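PDB 1QR4: protein (tenascin), which probably serves in cell adhesion in the extracellular matrix, this segment being two fibronectin type III domains that span its heparin- and contactin-binding regions. Local coordinates for residues L65-L75 against T87-G96; L154-I164 against E174-T182. One frame throughout, in Å; residues are numbered along the deposited sequence.

Contact 1 and contact 2 are the same structural element in two successive fibronectin type III domains: each joins the last two strands of a four-stranded antiparallel sheet and the turn leading into them. Their centres lie 34 Å apart. Both have a tyrosine and aliphatic side chains on the inward face and polar or charged ones outside, but contact 1 is the more buried and contact 2 has more exposed residues. Contact 1 holds Lys90 of the putative heparin-binding site, and residues 93-96 run on toward the second domain, where Gly96 O meets Ser166 OG. In contact 2 Leu180 takes the place of Gly91 and adds apolar contacts; in both, outer acidic and basic side chains keep their charged ends apart.

Contact 1 of 2, residues L65-L75 against T87-G96; sequences LDAGTEYTISL and TTIKGSTVVG
Tyr71 with Gly91, Ile73 with Ile89 and Leu75 with Thr87 form antiparallel hydrogen-bonded pairs, each closed by two N-H...O=C bonds. Strands 70-75 and 87-92 thus run with their axes 4.3 Å apart at 155°. Pairing goes on past the strands: Thr93 N binds Thr69 O at 2.7 Å, and Gly68 N reaches Val94 O from above the carbonyl plane.

The Thr93 side chain ties the 65-69 turn to the second segment. Its OG1 sits between backbone N and carbonyl carbon (chi1 46°), where it donates to an in-plane lone pair of Asp66 O and accepts from Thr69 N at 2.8 Å. That leaves CG2 to lie against Leu65 CB at 3.9 Å. Tyr71 turns a ring edge to Gly91 O, while its hydroxyl takes the N-H of Asp66, OH to N 2.9 Å, in a nearly straight bond (171°). Further along this inward face Ile73 CB packs on Ile89 CG1 at 4.1 Å; Ile73 goes on to Leu23 and Leu25, and Ile89 to Leu13 and Val15, all on the facing sheet.

The outward face carries polar and charged side chains. Thr72 CG2 meets Thr88 CG2 at 3.9 Å, and the Lys90 chain runs alongside Thr72, its CE near OG1. Glu70 crosses Lys90 with OE2 beside the aliphatic CB and CD, but OE2 and Lys90 NZ stay 6.5 Å apart, so no salt bridge forms. Lys90 belongs to the putative heparin-binding site.

The Tyr71 hydroxyl bonded to the backbone N-H five residues earlier, just ahead of strand 70-75, which pairs with the edge strand 87-92, is the tyrosine corner of the fibronectin type III fold.

Contact 2 of 2, residues L154-I164 against E174-T182; sequences LVPGVDYNVNI and EPISGILKT
Val162 and Gly178 mark the middle of a continuous run of backbone bonds: they pair through two hydrogen bonds, as do Tyr160 with Leu180 and Ile164 with Ile176. Strands 159-164 and 176-181 are antiparallel, axes 4.3 Å apart and crossing at 151°. Beyond them Gly157 N bonds to Thr182 O, and Thr182 N reaches Val158 O only weakly.

Apolar packing fills the inward face, and Leu180 does most of it. A chi1 of 177° carries its CG away from the backbone N, and CD2 meets Leu154 CD2 at 3.7 Å, the two side chains crossing at about a right angle; Leu180 CB also touches Tyr160 CB at 3.8 Å and lies near Val162 CG2. Phe103 and Ala111 close over Leu180 from the facing sheet. Ile164 CB rests on Ile176 CG1, and the Tyr160 ring receives Thr182 CG2 at its edge, in plane, CE2 to CG2 3.6 Å.

Polar contacts gather at the turn. The hydroxyl of Tyr160 accepts the N-H of Val155, OH to N 3.2 Å at 157°, and Thr182 OG1 lies 2.9 Å from Val155 O. A phenylalanine in place of Tyr160 would probably leave the Val155 N-H without this acceptor and the turn less firmly tied to the strand.

The outward face is a matter of van der Waals contact between polar and aliphatic groups. Asp159 OD1 rests against Lys181 CB at 3.4 Å and Ile179 CG2, while Lys181 NZ stays 6.6 Å from OD1, too far for a salt bridge.

Together these features make the F-G hairpin of a fibronectin type III sandwich, with a tyrosine corner at its base and Leu180 pointing into the core between the sheets.

Contact 1 of 2, residues L65-L75 against T87-G96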
ATOM      1  N   LEU A  65      -5.919   0.721   8.141  1.00 44.25           N
ATOM      2  CA  LEU A  65      -6.090   1.902   7.317  1.00 44.08           C
ATOM      3  C   LEU A  65      -6.600   1.557   5.911  1.00 43.24           C
ATOM      4  O   LEU A  65      -6.672   0.387   5.541  1.00 51.30           O
ATOM      5  CB  LEU A  65      -4.746   2.645   7.237  1.00 42.97           C
ATOM      6  CG  LEU A  65      -3.992   2.845   8.557  1.00 22.00           C
ATOM      7  CD1 LEU A  65      -2.727   3.639   8.304  1.00 20.00           C
ATOM      8  CD2 LEU A  65      -4.877   3.539   9.571  1.00 16.52           C
ATOM      9  N   ASP A  66      -6.999   2.578   5.155  1.00 35.12           N
ATOM     10  CA  ASP A  66      -7.474   2.385   3.791  1.00 31.00           C
ATOM     11  C   ASP A  66      -6.296   2.605   2.836  1.00 43.25           C
ATOM     12  O   ASP A  66      -5.277   3.165   3.238  1.00 53.35           O
ATOM     13  CB  ASP A  66      -8.651   3.313   3.492  1.00 21.86           C
ATOM     14  CG  ASP A  66      -9.875   3.004   4.362  1.00 43.49           C
ATOM     15  OD1 ASP A  66      -9.757   2.199   5.316  1.00 33.38           O
ATOM     16  OD2 ASP A  66     -10.963   3.570   4.101  1.00 45.02           O
ATOM     17  N   ALA A  67      -6.410   2.123   1.599  1.00 39.63           N
ATOM     18  CA  ALA A  67      -5.323   2.232   0.628  1.00 35.16           C
ATOM     19  C   ALA A  67      -5.215   3.569  -0.101  1.00 34.37           C
ATOM     20  O   ALA A  67      -6.220   4.214  -0.388  1.00 32.65           O
ATOM     21  CB  ALA A  67      -5.423   1.111  -0.371  1.00 45.61           C
ATOM     22  N   GLY A  68      -3.983   3.953  -0.429  1.00 28.66           N
ATOM     23  CA  GLY A  68      -3.740   5.201  -1.127  1.00 35.90           C
ATOM     24  C   GLY A  68      -4.543   6.312  -0.507  1.00 29.32           C
ATOM     25  O   GLY A  68      -5.339   6.934  -1.185  1.00 51.69           O
ATOM     26  N   THR A  69      -4.379   6.503   0.797  1.00 35.73           N
ATOM     27  CA  THR A  69      -5.098   7.527   1.550  1.00 26.61           C
ATOM     28  C   THR A  69      -4.106   8.264   2.433  1.00 29.76           C
ATOM     29  O   THR A  69      -3.204   7.649   3.000  1.00 34.18           O
ATOM     30  CB  THR A  69      -6.154   6.885   2.474  1.00 28.94           C
ATOM     31  OG1 THR A  69      -7.139   6.217   1.688  1.00 43.98           O
ATOM     32  CG2 THR A  69      -6.845   7.927   3.313  1.00 45.64           C
ATOM     33  N   GLU A  70      -4.267   9.572   2.569  1.00 29.15           N
ATOM     34  CA  GLU A  70      -3.359  10.315   3.419  1.00 27.29           C
ATOM     35  C   GLU A  70      -3.955  10.498   4.804  1.00 23.90           C
ATOM     36  O   GLU A  70      -5.152  10.660   4.945  1.00 29.56           O
ATOM     37  CB  GLU A  70      -3.026  11.661   2.793  1.00 38.40           C
ATOM     38  CG  GLU A  70      -2.013  12.471   3.581  1.00 55.62           C
ATOM     39  CD  GLU A  70      -1.531  13.689   2.825  1.00 72.02           C
ATOM     40  OE1 GLU A  70      -2.382  14.464   2.335  1.00 69.62           O
ATOM     41  OE2 GLU A  70      -0.298  13.863   2.719  1.00 76.66           O
ATOM     42  N   TYR A  71      -3.112  10.447   5.825  1.00 30.84           N
ATOM     43  CA  TYR A  71      -3.554  10.623   7.205  1.00 29.72           C
ATOM     44  C   TYR A  71      -2.739  11.670   7.972  1.00 31.11           C
ATOM     45  O   TYR A  71      -1.518  11.772   7.825  1.00 41.03           O
ATOM     46  CB  TYR A  71      -3.441   9.310   7.986  1.00 22.00           C
ATOM     47  CG  TYR A  71      -4.398   8.233   7.577  1.00 30.35           C
ATOM     48  CD1 TYR A  71      -4.050   7.300   6.603  1.00 42.43           C
ATOM     49  CD2 TYR A  71      -5.633   8.110   8.193  1.00 23.01           C
ATOM     50  CE1 TYR A  71      -4.904   6.272   6.255  1.00 34.71           C
ATOM     51  CE2 TYR A  71      -6.496   7.082   7.850  1.00 45.50           C
ATOM     52  CZ  TYR A  71      -6.121   6.166   6.879  1.00 41.45           C
ATOM     53  OH  TYR A  71      -6.972   5.145   6.530  1.00 60.49           O
ATOM     54  N   THR A  72      -3.420  12.436   8.808  1.00 32.79           N
ATOM     55  CA  THR A  72      -2.738  13.407   9.627  1.00 30.06           C
ATOM     56  C   THR A  72      -2.523  12.637  10.915  1.00 23.22           C
ATOM     57  O   THR A  72      -3.488  12.229  11.563  1.00 25.59           O
ATOM     58  CB  THR A  72      -3.613  14.638   9.890  1.00 32.88           C
ATOM     59  OG1 THR A  72      -3.892  15.289   8.646  1.00 41.58           O
ATOM     60  CG2 THR A  72      -2.901  15.616  10.816  1.00 36.36           C
ATOM     61  N   ILE A  73      -1.266  12.362  11.244  1.00 23.89           N
ATOM     62  CA  ILE A  73      -0.966  11.621  12.459  1.00 20.06           C
ATOM     63  C   ILE A  73      -0.345  12.532  13.501  1.00 25.32           C
ATOM     64  O   ILE A  73       0.585  13.278  13.207  1.00 27.51           O
ATOM     65  CB  ILE A  73       0.009  10.431  12.183  1.00 25.74           C
ATOM     66  CG1 ILE A  73      -0.587   9.492  11.132  1.00 28.03           C
ATOM     67  CG2 ILE A  73       0.234   9.616  13.466  1.00 10.68           C
ATOM     68  CD1 ILE A  73       0.407   8.530  10.504  1.00 18.84           C
ATOM     69  N   SER A  74      -0.875  12.468  14.716  1.00 34.19           N
ATOM     70  CA  SER A  74      -0.356  13.248  15.831  1.00 32.77           C
ATOM     71  C   SER A  74      -0.228  12.427  17.111  1.00 16.87           C
ATOM     72  O   SER A  74      -1.128  11.690  17.513  1.00 22.12           O
ATOM     73  CB  SER A  74      -1.187  14.516  16.081  1.00 37.39           C
ATOM     74  OG  SER A  74      -2.549  14.212  16.310  1.00 57.34           O
ATOM     75  N   LEU A  75       0.926  12.571  17.736  1.00 25.47           N
ATOM     76  CA  LEU A  75       1.242  11.872  18.963  1.00 24.47           C
ATOM     77  C   LEU A  75       1.425  12.893  20.071  1.00 32.68           C
ATOM     78  O   LEU A  75       1.962  13.980  19.850  1.00 29.62           O
ATOM     79  CB  LEU A  75       2.536  11.088  18.781  1.00 18.03           C
ATOM     80  CG  LEU A  75       2.897  10.174  19.930  1.00  7.22           C
ATOM     81  CD1 LEU A  75       1.884   9.057  20.030  1.00 12.69           C
ATOM     82  CD2 LEU A  75       4.253   9.636  19.679  1.00 29.19           C
ATOM     83  N   THR A  87       2.808  16.397  18.443  1.00 37.57           N
ATOM     84  CA  THR A  87       3.847  16.268  17.439  1.00 36.82           C
ATOM     85  C   THR A  87       3.078  15.727  16.229  1.00 35.64           C
ATOM     86  O   THR A  87       2.401  14.705  16.327  1.00 33.69           O
ATOM     87  CB  THR A  87       4.924  15.319  17.901  1.00 16.62           C
ATOM     88  OG1 THR A  87       5.371  15.738  19.191  1.00 36.03           O
ATOM     89  CG2 THR A  87       6.104  15.349  16.952  1.00 35.22           C
ATOM     90  N   THR A  88       3.138  16.436  15.107  1.00 34.70           N
ATOM     91  CA  THR A  88       2.373  16.027  13.944  1.00 32.62           C
ATOM     92  C   THR A  88       3.110  15.766  12.643  1.00 42.63           C
ATOM     93  O   THR A  88       4.129  16.396  12.344  1.00 49.20           O
ATOM     94  CB  THR A  88       1.259  17.048  13.673  1.00 35.97           C
ATOM     95  OG1 THR A  88       0.352  17.067  14.784  1.00 40.54           O
ATOM     96  CG2 THR A  88       0.488  16.698  12.409  1.00 60.06           C
ATOM     97  N   ILE A  89       2.591  14.795  11.894  1.00 35.27           N
ATOM     98  CA  ILE A  89       3.112  14.421  10.585  1.00 32.60           C
ATOM     99  C   ILE A  89       1.972  13.858   9.749  1.00 39.84           C
ATOM    100  O   ILE A  89       0.901  13.503  10.263  1.00 35.93           O
ATOM    101  CB  ILE A  89       4.196  13.306  10.612  1.00 28.35           C
ATOM    102  CG1 ILE A  89       3.639  12.035  11.252  1.00 33.19           C
ATOM    103  CG2 ILE A  89       5.463  13.784  11.257  1.00 24.17           C
ATOM    104  CD1 ILE A  89       4.258  10.753  10.719  1.00 38.34           C
ATOM    105  N   LYS A  90       2.244  13.756   8.453  1.00 38.85           N
ATOM    106  CA  LYS A  90       1.305  13.208   7.500  1.00 32.20           C
ATOM    107  C   LYS A  90       1.942  11.998   6.838  1.00 29.98           C
ATOM    108  O   LYS A  90       3.148  11.945   6.589  1.00 33.68           O
ATOM    109  CB  LYS A  90       0.927  14.243   6.449  1.00 29.86           C
ATOM    110  CG  LYS A  90       0.056  15.359   6.979  1.00 45.76           C
ATOM    111  CD  LYS A  90      -0.331  16.335   5.877  1.00 64.24           C
ATOM    112  CE  LYS A  90      -1.241  17.423   6.418  1.00 79.27           C
ATOM    113  NZ  LYS A  90      -0.606  18.151   7.555  1.00 79.72           N
ATOM    114  N   GLY A  91       1.117  10.996   6.607  1.00 40.62           N
ATOM    115  CA  GLY A  91       1.577   9.782   5.977  1.00 42.34           C
ATOM    116  C   GLY A  91       0.412   9.225   5.193  1.00 42.77           C
ATOM    117  O   GLY A  91      -0.722   9.179   5.679  1.00 39.55           O
ATOM    118  N   SER A  92       0.674   8.872   3.946  1.00 38.03           N
ATOM    119  CA  SER A  92      -0.355   8.310   3.105  1.00 33.85           C
ATOM    120  C   SER A  92      -0.022   6.853   2.827  1.00 33.79           C
ATOM    121  O   SER A  92       1.151   6.488   2.724  1.00 39.03           O
ATOM    122  CB  SER A  92      -0.443   9.100   1.807  1.00 39.77           C
ATOM    123  OG  SER A  92       0.841   9.264   1.243  1.00 58.61           O
ATOM    124  N   THR A  93      -1.051   6.010   2.791  1.00 41.11           N
ATOM    125  CA  THR A  93      -0.867   4.585   2.498  1.00 34.05           C
ATOM    126  C   THR A  93      -0.601   4.437   1.002  1.00 38.34           C
ATOM    127  O   THR A  93      -0.917   5.342   0.219  1.00 64.78           O
ATOM    128  CB  THR A  93      -2.122   3.760   2.837  1.00 23.37           C
ATOM    129  OG1 THR A  93      -3.284   4.425   2.326  1.00 29.00           O
ATOM    130  CG2 THR A  93      -2.251   3.560   4.335  1.00 21.09           C
ATOM    131  N   VAL A  94      -0.013   3.310   0.606  1.00 35.18           N
ATOM    132  CA  VAL A  94       0.271   3.076  -0.802  1.00 40.31           C
ATOM    133  C   VAL A  94      -0.997   2.621  -1.522  1.00 21.94           C
ATOM    134  O   VAL A  94      -1.885   2.058  -0.901  1.00 39.55           O
ATOM    135  CB  VAL A  94       1.360   2.018  -0.966  1.00 29.27           C
ATOM    136  CG1 VAL A  94       0.894   0.699  -0.401  1.00 62.73           C
ATOM    137  CG2 VAL A  94       1.722   1.869  -2.429  1.00 70.08           C
ATOM    138  N   VAL A  95      -1.095   2.888  -2.821  1.00 35.45           N
ATOM    139  CA  VAL A  95      -2.264   2.472  -3.605  1.00 34.49           C
ATOM    140  C   VAL A  95      -2.461   0.949  -3.519  1.00 43.92           C
ATOM    141  O   VAL A  95      -1.497   0.200  -3.333  1.00 45.51           O
ATOM    142  CB  VAL A  95      -2.135   2.924  -5.089  1.00 39.67           C
ATOM    143  CG1 VAL A  95      -0.862   2.378  -5.709  1.00 44.48           C
ATOM    144  CG2 VAL A  95      -3.352   2.497  -5.891  1.00 34.12           C
ATOM    145  N   GLY A  96      -3.714   0.507  -3.622  1.00 41.40           N
ATOM    146  CA  GLY A  96      -4.020  -0.917  -3.542  1.00 42.79           C
ATOM    147  C   GLY A  96      -3.688  -1.824  -4.728  1.00 47.32           C
ATOM    148  O   GLY A  96      -3.770  -1.409  -5.892  1.00 41.44           O
TER

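Contact 2 of 2, residues L154-I164 against E174-T182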
ATOM      1  N   LEU A 154       2.610 -14.450 -28.035  1.00 48.59           N
ATOM      2  CA  LEU A 154       3.031 -15.427 -27.047  1.00 52.16           C
ATOM      3  C   LEU A 154       3.551 -16.732 -27.672  1.00 58.74           C
ATOM      4  O   LEU A 154       2.887 -17.350 -28.520  1.00 58.97           O
ATOM      5  CB  LEU A 154       1.879 -15.716 -26.091  1.00 38.27           C
ATOM      6  CG  LEU A 154       1.909 -14.944 -24.778  1.00 35.02           C
ATOM      7  CD1 LEU A 154       2.413 -13.521 -24.976  1.00 33.49           C
ATOM      8  CD2 LEU A 154       0.523 -14.969 -24.164  1.00 25.40           C
ATOM      9  N   VAL A 155       4.763 -17.120 -27.274  1.00 63.47           N
ATOM     10  CA  VAL A 155       5.393 -18.350 -27.752  1.00 58.93           C
ATOM     11  C   VAL A 155       4.617 -19.566 -27.254  1.00 62.15           C
ATOM     12  O   VAL A 155       4.244 -19.640 -26.086  1.00 53.01           O
ATOM     13  CB  VAL A 155       6.845 -18.452 -27.261  1.00 58.51           C
ATOM     14  CG1 VAL A 155       7.385 -19.870 -27.462  1.00 64.27           C
ATOM     15  CG2 VAL A 155       7.706 -17.445 -28.003  1.00 55.74           C
ATOM     16  N   PRO A 156       4.350 -20.532 -28.144  1.00 71.95           N
ATOM     17  CA  PRO A 156       3.612 -21.728 -27.739  1.00 82.61           C
ATOM     18  C   PRO A 156       4.406 -22.531 -26.716  1.00 87.80           C
ATOM     19  O   PRO A 156       5.642 -22.541 -26.742  1.00 86.69           O
ATOM     20  CB  PRO A 156       3.469 -22.503 -29.052  1.00 87.38           C
ATOM     21  CG  PRO A 156       3.533 -21.440 -30.099  1.00 89.86           C
ATOM     22  CD  PRO A 156       4.645 -20.567 -29.585  1.00 73.89           C
ATOM     23  N   GLY A 157       3.682 -23.157 -25.791  1.00 80.75           N
ATOM     24  CA  GLY A 157       4.303 -23.973 -24.769  1.00 71.64           C
ATOM     25  C   GLY A 157       5.456 -23.343 -24.015  1.00 65.45           C
ATOM     26  O   GLY A 157       6.628 -23.540 -24.350  1.00 78.72           O
ATOM     27  N   VAL A 158       5.113 -22.547 -23.015  1.00 53.14           N
ATOM     28  CA  VAL A 158       6.094 -21.893 -22.165  1.00 53.16           C
ATOM     29  C   VAL A 158       5.336 -21.210 -21.050  1.00 49.46           C
ATOM     30  O   VAL A 158       4.250 -20.676 -21.268  1.00 49.96           O
ATOM     31  CB  VAL A 158       6.997 -20.893 -22.944  1.00 51.09           C
ATOM     32  CG1 VAL A 158       6.195 -20.140 -23.957  1.00 74.26           C
ATOM     33  CG2 VAL A 158       7.670 -19.908 -21.990  1.00 67.68           C
ATOM     34  N   ASP A 159       5.854 -21.353 -19.833  1.00 49.40           N
ATOM     35  CA  ASP A 159       5.247 -20.744 -18.657  1.00 51.36           C
ATOM     36  C   ASP A 159       5.676 -19.288 -18.540  1.00 51.53           C
ATOM     37  O   ASP A 159       6.875 -18.971 -18.582  1.00 51.70           O
ATOM     38  CB  ASP A 159       5.619 -21.520 -17.396  1.00 58.61           C
ATOM     39  CG  ASP A 159       4.716 -22.719 -17.154  1.00 49.81           C
ATOM     40  OD1 ASP A 159       3.510 -22.659 -17.495  1.00 51.39           O
ATOM     41  OD2 ASP A 159       5.214 -23.720 -16.598  1.00 69.85           O
ATOM     42  N   TYR A 160       4.684 -18.414 -18.388  1.00 41.59           N
ATOM     43  CA  TYR A 160       4.903 -16.979 -18.299  1.00 31.99           C
ATOM     44  C   TYR A 160       4.603 -16.386 -16.933  1.00 22.41           C
ATOM     45  O   TYR A 160       3.504 -16.577 -16.407  1.00 31.64           O
ATOM     46  CB  TYR A 160       4.025 -16.278 -19.338  1.00 31.55           C
ATOM     47  CG  TYR A 160       4.602 -16.245 -20.738  1.00 46.30           C
ATOM     48  CD1 TYR A 160       5.691 -15.424 -21.036  1.00 49.11           C
ATOM     49  CD2 TYR A 160       4.035 -16.992 -21.777  1.00 42.81           C
ATOM     50  CE1 TYR A 160       6.203 -15.334 -22.336  1.00 56.11           C
ATOM     51  CE2 TYR A 160       4.539 -16.910 -23.085  1.00 44.39           C
ATOM     52  CZ  TYR A 160       5.625 -16.071 -23.357  1.00 45.57           C
ATOM     53  OH  TYR A 160       6.122 -15.921 -24.638  1.00 41.51           O
ATOM     54  N   ASN A 161       5.567 -15.667 -16.360  1.00 23.93           N
ATOM     55  CA  ASN A 161       5.364 -14.997 -15.067  1.00 22.35           C
ATOM     56  C   ASN A 161       4.628 -13.694 -15.392  1.00 27.80           C
ATOM     57  O   ASN A 161       5.139 -12.880 -16.150  1.00 35.54           O
ATOM     58  CB  ASN A 161       6.708 -14.679 -14.421  1.00 29.43           C
ATOM     59  CG  ASN A 161       6.957 -15.480 -13.146  1.00 32.18           C
ATOM     60  OD1 ASN A 161       6.030 -15.809 -12.402  1.00 37.95           O
ATOM     61  ND2 ASN A 161       8.228 -15.766 -12.873  1.00 33.83           N
ATOM     62  N   VAL A 162       3.424 -13.518 -14.857  1.00 24.67           N
ATOM     63  CA  VAL A 162       2.629 -12.329 -15.147  1.00 30.64           C
ATOM     64  C   VAL A 162       2.271 -11.539 -13.922  1.00 30.52           C
ATOM     65  O   VAL A 162       1.464 -11.975 -13.114  1.00 39.22           O
ATOM     66  CB  VAL A 162       1.307 -12.678 -15.868  1.00 41.63           C
ATOM     67  CG1 VAL A 162       0.428 -11.434 -16.027  1.00 24.61           C
ATOM     68  CG2 VAL A 162       1.604 -13.288 -17.226  1.00 42.45           C
ATOM     69  N   ASN A 163       2.797 -10.319 -13.877  1.00 37.23           N
ATOM     70  CA  ASN A 163       2.591  -9.383 -12.782  1.00 27.55           C
ATOM     71  C   ASN A 163       1.682  -8.243 -13.209  1.00 23.07           C
ATOM     72  O   ASN A 163       1.728  -7.783 -14.349  1.00 26.17           O
ATOM     73  CB  ASN A 163       3.930  -8.799 -12.358  1.00 16.42           C
ATOM     74  CG  ASN A 163       4.984  -9.868 -12.108  1.00 36.24           C
ATOM     75  OD1 ASN A 163       5.923 -10.028 -12.890  1.00 42.41           O
ATOM     76  ND2 ASN A 163       4.844 -10.593 -11.004  1.00 38.94           N
ATOM     77  N   ILE A 164       0.857  -7.793 -12.279  1.00 31.66           N
ATOM     78  CA  ILE A 164      -0.058  -6.683 -12.518  1.00 35.95           C
ATOM     79  C   ILE A 164       0.086  -5.707 -11.348  1.00 34.48           C
ATOM     80  O   ILE A 164       0.103  -6.117 -10.181  1.00 34.98           O
ATOM     81  CB  ILE A 164      -1.506  -7.165 -12.632  1.00 32.64           C
ATOM     82  CG1 ILE A 164      -1.618  -8.160 -13.793  1.00 46.61           C
ATOM     83  CG2 ILE A 164      -2.442  -5.977 -12.853  1.00 17.65           C
ATOM     84  CD1 ILE A 164      -2.987  -8.794 -13.937  1.00 46.51           C
ATOM     85  N   GLU A 174       1.820  -2.783  -4.842  1.00 52.92           N
ATOM     86  CA  GLU A 174       2.504  -4.059  -4.792  1.00 48.62           C
ATOM     87  C   GLU A 174       1.854  -4.890  -5.903  1.00 38.26           C
ATOM     88  O   GLU A 174       0.643  -4.801  -6.139  1.00 38.37           O
ATOM     89  CB  GLU A 174       2.299  -4.704  -3.425  1.00 38.77           C
ATOM     90  CG  GLU A 174       3.275  -4.180  -2.417  1.00 34.19           C
ATOM     91  CD  GLU A 174       4.698  -4.347  -2.900  1.00 52.12           C
ATOM     92  OE1 GLU A 174       5.166  -5.504  -2.961  1.00 55.13           O
ATOM     93  OE2 GLU A 174       5.343  -3.335  -3.258  1.00 70.62           O
ATOM     94  N   PRO A 175       2.654  -5.664  -6.639  1.00 30.24           N
ATOM     95  CA  PRO A 175       2.104  -6.475  -7.723  1.00 28.26           C
ATOM     96  C   PRO A 175       1.548  -7.793  -7.238  1.00 39.99           C
ATOM     97  O   PRO A 175       1.842  -8.229  -6.117  1.00 52.24           O
ATOM     98  CB  PRO A 175       3.328  -6.740  -8.575  1.00 20.65           C
ATOM     99  CG  PRO A 175       4.378  -6.951  -7.528  1.00 17.70           C
ATOM    100  CD  PRO A 175       4.111  -5.851  -6.523  1.00 27.00           C
ATOM    101  N   ILE A 176       0.707  -8.394  -8.074  1.00 41.77           N
ATOM    102  CA  ILE A 176       0.143  -9.721  -7.829  1.00 38.80           C
ATOM    103  C   ILE A 176       0.615 -10.465  -9.064  1.00 40.77           C
ATOM    104  O   ILE A 176       0.852  -9.850 -10.106  1.00 48.63           O
ATOM    105  CB  ILE A 176      -1.386  -9.734  -7.847  1.00 34.21           C
ATOM    106  CG1 ILE A 176      -1.893  -9.112  -9.141  1.00 32.60           C
ATOM    107  CG2 ILE A 176      -1.934  -9.022  -6.646  1.00 45.54           C
ATOM    108  CD1 ILE A 176      -3.373  -9.190  -9.288  1.00 41.19           C
ATOM    109  N   SER A 177       0.798 -11.770  -8.968  1.00 42.42           N
ATOM    110  CA  SER A 177       1.220 -12.471 -10.155  1.00 41.08           C
ATOM    111  C   SER A 177       0.628 -13.848 -10.291  1.00 38.08           C
ATOM    112  O   SER A 177       0.016 -14.375  -9.370  1.00 37.62           O
ATOM    113  CB  SER A 177       2.738 -12.526 -10.241  1.00 28.34           C
ATOM    114  OG  SER A 177       3.270 -13.358  -9.235  1.00 60.74           O
ATOM    115  N   GLY A 178       0.785 -14.403 -11.482  1.00 40.34           N
ATOM    116  CA  GLY A 178       0.296 -15.729 -11.763  1.00 39.62           C
ATOM    117  C   GLY A 178       1.114 -16.297 -12.896  1.00 32.72           C
ATOM    118  O   GLY A 178       1.846 -15.571 -13.572  1.00 41.65           O
ATOM    119  N   ILE A 179       1.042 -17.612 -13.066  1.00 41.94           N
ATOM    120  CA  ILE A 179       1.761 -18.283 -14.145  1.00 34.41           C
ATOM    121  C   ILE A 179       0.817 -18.449 -15.328  1.00 28.48           C
ATOM    122  O   ILE A 179      -0.343 -18.838 -15.159  1.00 31.56           O
ATOM    123  CB  ILE A 179       2.227 -19.700 -13.750  1.00 36.40           C
ATOM    124  CG1 ILE A 179       3.134 -19.665 -12.506  1.00 24.93           C
ATOM    125  CG2 ILE A 179       2.923 -20.348 -14.944  1.00 40.11           C
ATOM    126  CD1 ILE A 179       4.624 -19.512 -12.801  1.00 18.66           C
ATOM    127  N   LEU A 180       1.303 -18.116 -16.515  1.00 24.32           N
ATOM    128  CA  LEU A 180       0.507 -18.275 -17.717  1.00 31.14           C
ATOM    129  C   LEU A 180       1.157 -19.346 -18.582  1.00 40.92           C
ATOM    130  O   LEU A 180       2.311 -19.201 -18.999  1.00 40.03           O
ATOM    131  CB  LEU A 180       0.423 -16.980 -18.509  1.00 33.97           C
ATOM    132  CG  LEU A 180      -0.355 -17.178 -19.812  1.00 30.32           C
ATOM    133  CD1 LEU A 180      -1.802 -17.553 -19.498  1.00 32.16           C
ATOM    134  CD2 LEU A 180      -0.281 -15.925 -20.661  1.00 41.38           C
ATOM    135  N   LYS A 181       0.401 -20.413 -18.838  1.00 55.27           N
ATOM    136  CA  LYS A 181       0.838 -21.545 -19.646  1.00 43.85           C
ATOM    137  C   LYS A 181       0.228 -21.458 -21.036  1.00 49.15           C
ATOM    138  O   LYS A 181      -0.984 -21.631 -21.200  1.00 47.91           O
ATOM    139  CB  LYS A 181       0.418 -22.859 -18.979  1.00 58.48           C
ATOM    140  CG  LYS A 181      -0.738 -22.763 -17.971  1.00 80.76           C
ATOM    141  CD  LYS A 181      -2.073 -22.357 -18.596  1.00 77.70           C
ATOM    142  CE  LYS A 181      -3.135 -22.114 -17.515  1.00 85.19           C
ATOM    143  NZ  LYS A 181      -2.780 -21.019 -16.561  1.00 51.96           N
ATOM    144  N   THR A 182       1.075 -21.197 -22.030  1.00 47.85           N
ATOM    145  CA  THR A 182       0.651 -21.068 -23.431  1.00 62.60           C
ATOM    146  C   THR A 182       0.095 -22.350 -24.060  1.00 70.13           C
ATOM    147  O   THR A 182       0.865 -23.327 -24.223  1.00 68.92           O
ATOM    148  CB  THR A 182       1.801 -20.523 -24.334  1.00 63.53           C
ATOM    149  OG1 THR A 182       3.062 -21.065 -23.914  1.00 53.67           O
ATOM    150  CG2 THR A 182       1.854 -19.009 -24.287  1.00 70.53           C
TER